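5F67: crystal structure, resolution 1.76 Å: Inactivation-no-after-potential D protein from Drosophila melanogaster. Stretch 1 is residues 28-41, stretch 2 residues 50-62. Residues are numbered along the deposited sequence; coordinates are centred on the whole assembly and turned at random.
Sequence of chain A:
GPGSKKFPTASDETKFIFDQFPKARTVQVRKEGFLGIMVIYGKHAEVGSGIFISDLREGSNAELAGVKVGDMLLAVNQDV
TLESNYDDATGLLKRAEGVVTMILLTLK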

# COMPACT_ATOMS: atom_id res chain seq x y z
N GLN A 28 -9.79 2.80 -1.81
CA GLN A 28 -9.98 3.89 -0.86
C GLN A 28 -10.01 3.27 0.52
O GLN A 28 -10.98 2.59 0.88
CB GLN A 28 -11.33 4.58 -1.13
CG GLN A 28 -11.51 5.08 -2.58
CD GLN A 28 -10.65 6.30 -2.90
OE1 GLN A 28 -9.98 6.87 -2.02
NE2 GLN A 28 -10.66 6.72 -4.17
N VAL A 29 -8.97 3.51 1.32
CA VAL A 29 -8.86 2.80 2.59
C VAL A 29 -8.83 3.79 3.75
O VAL A 29 -7.96 4.67 3.80
CB VAL A 29 -7.59 1.95 2.62
CG1 VAL A 29 -7.49 1.19 3.95
CG2 VAL A 29 -7.58 0.98 1.44
N ARG A 30 -9.77 3.67 4.68
CA ARG A 30 -9.80 4.60 5.80
C ARG A 30 -8.77 4.23 6.85
O ARG A 30 -8.71 3.09 7.32
CB ARG A 30 -11.21 4.65 6.42
CG ARG A 30 -11.38 5.78 7.46
CD ARG A 30 -12.81 5.84 8.01
NE ARG A 30 -13.77 5.90 6.90
CZ ARG A 30 -14.20 7.03 6.34
NH1 ARG A 30 -13.80 8.21 6.81
NH2 ARG A 30 -15.03 6.97 5.31
N LYS A 31 -7.95 5.22 7.23
CA LYS A 31 -6.98 4.99 8.29
C LYS A 31 -7.70 5.11 9.61
O LYS A 31 -8.18 6.19 9.97
CB LYS A 31 -5.84 6.01 8.23
CG LYS A 31 -4.78 5.75 9.29
CD LYS A 31 -3.63 6.75 9.19
CE LYS A 31 -2.60 6.31 8.17
NZ LYS A 31 -1.43 7.23 8.26
N GLU A 32 -7.83 3.99 10.32
CA GLU A 32 -8.40 4.01 11.65
C GLU A 32 -7.34 3.38 12.55
O GLU A 32 -7.29 2.15 12.71
CB GLU A 32 -9.74 3.25 11.68
CG GLU A 32 -10.74 3.79 10.64
CD GLU A 32 -12.09 3.11 10.68
OE1 GLU A 32 -12.15 1.85 10.65
OE2 GLU A 32 -13.12 3.82 10.75
N GLY A 33 -6.47 4.23 13.09
CA GLY A 33 -5.29 3.74 13.79
C GLY A 33 -4.17 3.48 12.78
O GLY A 33 -3.06 4.00 12.90
N PHE A 34 -4.49 2.67 11.78
CA PHE A 34 -3.54 2.28 10.76
C PHE A 34 -4.37 1.91 9.54
O PHE A 34 -5.60 1.74 9.65
CB PHE A 34 -2.77 1.05 11.24
CG PHE A 34 -3.67 0.05 11.92
CD1 PHE A 34 -4.49 -0.80 11.18
CD2 PHE A 34 -3.73 -0.01 13.31
CE1 PHE A 34 -5.36 -1.69 11.80
CE2 PHE A 34 -4.59 -0.90 13.95
CZ PHE A 34 -5.41 -1.74 13.18
N LEU A 35 -3.72 1.78 8.38
CA LEU A 35 -4.38 1.25 7.20
C LEU A 35 -4.43 -0.27 7.29
O LEU A 35 -5.47 -0.89 7.01
CB LEU A 35 -3.64 1.68 5.92
CG LEU A 35 -3.57 3.19 5.69
CD1 LEU A 35 -2.53 3.51 4.61
CD2 LEU A 35 -4.95 3.72 5.30
N GLY A 36 -3.31 -0.86 7.70
CA GLY A 36 -3.23 -2.29 7.88
C GLY A 36 -2.21 -2.93 6.95
O GLY A 36 -2.34 -4.10 6.62
N ILE A 37 -1.20 -2.16 6.53
CA ILE A 37 -0.20 -2.70 5.61
C ILE A 37 1.22 -2.45 6.09
O ILE A 37 1.46 -1.59 6.94
CB ILE A 37 -0.30 -2.07 4.20
CG1 ILE A 37 -0.15 -0.54 4.28
CG2 ILE A 37 -1.61 -2.44 3.50
CD1 ILE A 37 -0.02 0.15 2.90
N MET A 38 2.15 -3.22 5.52
CA MET A 38 3.57 -2.88 5.57
C MET A 38 4.08 -2.91 4.14
O MET A 38 3.46 -3.54 3.27
CB MET A 38 4.35 -3.88 6.42
CG MET A 38 4.02 -3.78 7.89
SD MET A 38 4.71 -5.16 8.79
CE MET A 38 4.05 -4.76 10.41
N VAL A 39 5.18 -2.21 3.87
CA VAL A 39 5.72 -2.20 2.53
C VAL A 39 7.21 -2.47 2.58
O VAL A 39 7.84 -2.38 3.64
CB VAL A 39 5.46 -0.87 1.78
CG1 VAL A 39 3.95 -0.59 1.66
CG2 VAL A 39 6.15 0.30 2.49
N ILE A 40 7.75 -2.83 1.42
CA ILE A 40 9.19 -2.95 1.26
C ILE A 40 9.56 -2.28 -0.05
O ILE A 40 8.71 -2.06 -0.93
CB ILE A 40 9.66 -4.43 1.23
CG1 ILE A 40 8.91 -5.22 0.17
CG2 ILE A 40 9.48 -5.08 2.60
CD1 ILE A 40 9.55 -6.58 -0.12
N TYR A 41 10.83 -1.93 -0.19
CA TYR A 41 11.35 -1.59 -1.50
C TYR A 41 11.86 -2.89 -2.09
O TYR A 41 12.76 -3.52 -1.52
CB TYR A 41 12.50 -0.58 -1.40
CG TYR A 41 12.84 -0.00 -2.74
CD1 TYR A 41 12.35 1.24 -3.14
CD2 TYR A 41 13.61 -0.73 -3.64
CE1 TYR A 41 12.65 1.76 -4.41
CE2 TYR A 41 13.91 -0.22 -4.90
CZ TYR A 41 13.43 1.02 -5.27
OH TYR A 41 13.72 1.52 -6.52
N GLY A 50 10.59 -0.99 -7.07
CA GLY A 50 9.60 -0.06 -6.56
C GLY A 50 9.11 -0.49 -5.20
O GLY A 50 9.77 -1.28 -4.52
N ILE A 51 7.95 0.04 -4.80
CA ILE A 51 7.40 -0.21 -3.47
C ILE A 51 6.30 -1.27 -3.58
O ILE A 51 5.40 -1.14 -4.41
CB ILE A 51 6.79 1.07 -2.88
CG1 ILE A 51 7.85 2.19 -2.86
CG2 ILE A 51 6.22 0.82 -1.48
CD1 ILE A 51 8.98 1.96 -1.84
N PHE A 52 6.38 -2.30 -2.75
CA PHE A 52 5.41 -3.39 -2.79
C PHE A 52 4.81 -3.64 -1.42
O PHE A 52 5.48 -3.51 -0.40
CB PHE A 52 6.07 -4.68 -3.29
CG PHE A 52 6.58 -4.59 -4.70
CD1 PHE A 52 7.84 -4.07 -4.97
CD2 PHE A 52 5.78 -5.01 -5.76
CE1 PHE A 52 8.30 -3.98 -6.27
CE2 PHE A 52 6.25 -4.92 -7.08
CZ PHE A 52 7.51 -4.40 -7.33
N ILE A 53 3.53 -3.99 -1.38
CA ILE A 53 2.91 -4.40 -0.13
C ILE A 53 3.58 -5.70 0.33
O ILE A 53 3.67 -6.65 -0.45
CB ILE A 53 1.40 -4.67 -0.30
CG1 ILE A 53 0.70 -3.44 -0.89
CG2 ILE A 53 0.77 -5.08 1.04
CD1 ILE A 53 0.80 -2.19 -0.01
N SER A 54 4.05 -5.74 1.58
CA SER A 54 4.80 -6.88 2.08
C SER A 54 4.07 -7.63 3.18
O SER A 54 4.39 -8.78 3.49
CB SER A 54 6.17 -6.43 2.59
OG SER A 54 6.02 -5.51 3.66
N ASP A 55 3.08 -6.98 3.79
CA ASP A 55 2.27 -7.67 4.79
C ASP A 55 0.95 -6.96 4.92
O ASP A 55 0.79 -5.82 4.49
CB ASP A 55 3.00 -7.75 6.15
CG ASP A 55 2.58 -8.97 6.96
OD1 ASP A 55 1.52 -9.57 6.67
OD2 ASP A 55 3.31 -9.34 7.90
N LEU A 56 -0.02 -7.66 5.49
CA LEU A 56 -1.38 -7.16 5.54
C LEU A 56 -1.95 -7.63 6.87
O LEU A 56 -1.78 -8.79 7.24
CB LEU A 56 -2.18 -7.76 4.38
CG LEU A 56 -3.63 -7.35 4.19
CD1 LEU A 56 -3.71 -5.90 3.76
CD2 LEU A 56 -4.26 -8.27 3.14
N ARG A 57 -2.58 -6.72 7.60
CA ARG A 57 -3.07 -7.03 8.94
C ARG A 57 -4.47 -7.61 8.89
O ARG A 57 -5.38 -7.01 8.30
CB ARG A 57 -3.06 -5.78 9.81
CG ARG A 57 -3.64 -5.99 11.22
CD ARG A 57 -3.37 -4.78 12.09
NE ARG A 57 -4.17 -4.79 13.32
CZ ARG A 57 -3.81 -4.17 14.44
NH1 ARG A 57 -2.66 -3.49 14.48
NH2 ARG A 57 -4.60 -4.22 15.50
N GLU A 58 -4.67 -8.76 9.52
CA GLU A 58 -5.98 -9.40 9.53
C GLU A 58 -7.05 -8.49 10.15
O GLU A 58 -6.83 -7.88 11.20
CB GLU A 58 -5.91 -10.73 10.28
CG GLU A 58 -7.15 -11.60 10.14
CD GLU A 58 -7.00 -12.93 10.84
OE1 GLU A 58 -5.94 -13.16 11.45
OE2 GLU A 58 -7.95 -13.75 10.77
N GLY A 59 -8.20 -8.40 9.48
CA GLY A 59 -9.31 -7.59 9.96
C GLY A 59 -9.20 -6.10 9.67
O GLY A 59 -10.11 -5.34 9.98
N SER A 60 -8.08 -5.68 9.08
CA SER A 60 -7.83 -4.26 8.84
C SER A 60 -8.63 -3.73 7.65
O SER A 60 -9.16 -4.50 6.84
CB SER A 60 -6.33 -4.02 8.61
OG SER A 60 -5.93 -4.57 7.36
N ASN A 61 -8.73 -2.41 7.54
CA ASN A 61 -9.43 -1.79 6.41
C ASN A 61 -8.73 -2.06 5.08
O ASN A 61 -9.39 -2.14 4.04
CB ASN A 61 -9.60 -0.29 6.64
CG ASN A 61 -10.52 0.02 7.80
OD1 ASN A 61 -11.29 -0.84 8.25
ND2 ASN A 61 -10.47 1.25 8.28
N ALA A 62 -7.40 -2.18 5.10
CA ALA A 62 -6.70 -2.51 3.86
C ALA A 62 -7.10 -3.90 3.40
O ALA A 62 -7.31 -4.13 2.20
CB ALA A 62 -5.19 -2.42 4.04
O HOH W 1 -7.63 -0.68 9.51

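Strand 37-41 runs antiparallel to strand 50-56, and its backbone ladder sets the frame: Arg57 N to Gly36 O (2.8 Å), Met38 N to Asp55 O (3.1 Å), and the reciprocal pair Ile40 N to Phe52 O and Phe52 N to Ile40 O, both 3.0 Å. Between Met38 and Val39 the register slips by one. At this bulge Met38 O takes a hydrogen bond from Ser54 N (2.8 Å) and a weak one from Asp55 N (3.5 Å). Ser54, the extra residue, points toward the partner strand, and its small side chain, chi1 p, fits there, with OG 3.6 Å from Met38 CB.

Ile37, Ile51 and Leu56 share one face of the sheet with Tyr41, and branched aliphatic side chains make most of the packing there; buried residues are not confined to it, since Phe52 and Asp55 lie on the other face with Met38 and Ile40. Ile37, p at chi1 and t at chi2, sets CG2 3.6 Å from Ala62 CB and CD1 3.8 Å from Ile53 CD1. Ile53 leaves its backbone pointing away, yet its m, m conformation brings CD1 back, also within 3.9 Å of Val39 CG1. Ile51 shares that m, m shape; its CD1 lies 3.7 Å from Tyr41 CD1.

Beyond the strands, Asn61 acts as a polar clasp. With chi1 m and chi2 at -17°, its ND2 donates to both Arg30 O (2.7 Å) and Glu32 OE1 (3.0 Å), each nearly straight, so one amide ties down a backbone and a side chain. Ala62 N follows, donating to Leu35 O (3.0 Å).

Arg57 is almost fully extended, t through chi3, which lays its guanidinium with one face against Phe34, CZ to CZ 3.2 Å; Phe34 reaches it with chi1 p. Gly36 is doubly required: its backbone angles call for glycine, and a CB would sit 2.1 Å from Ser60 OG. That hydroxyl, at chi1 p, donates to Arg57 O (2.7 Å), bracing the type II turn, while Ser60 caps the following helix.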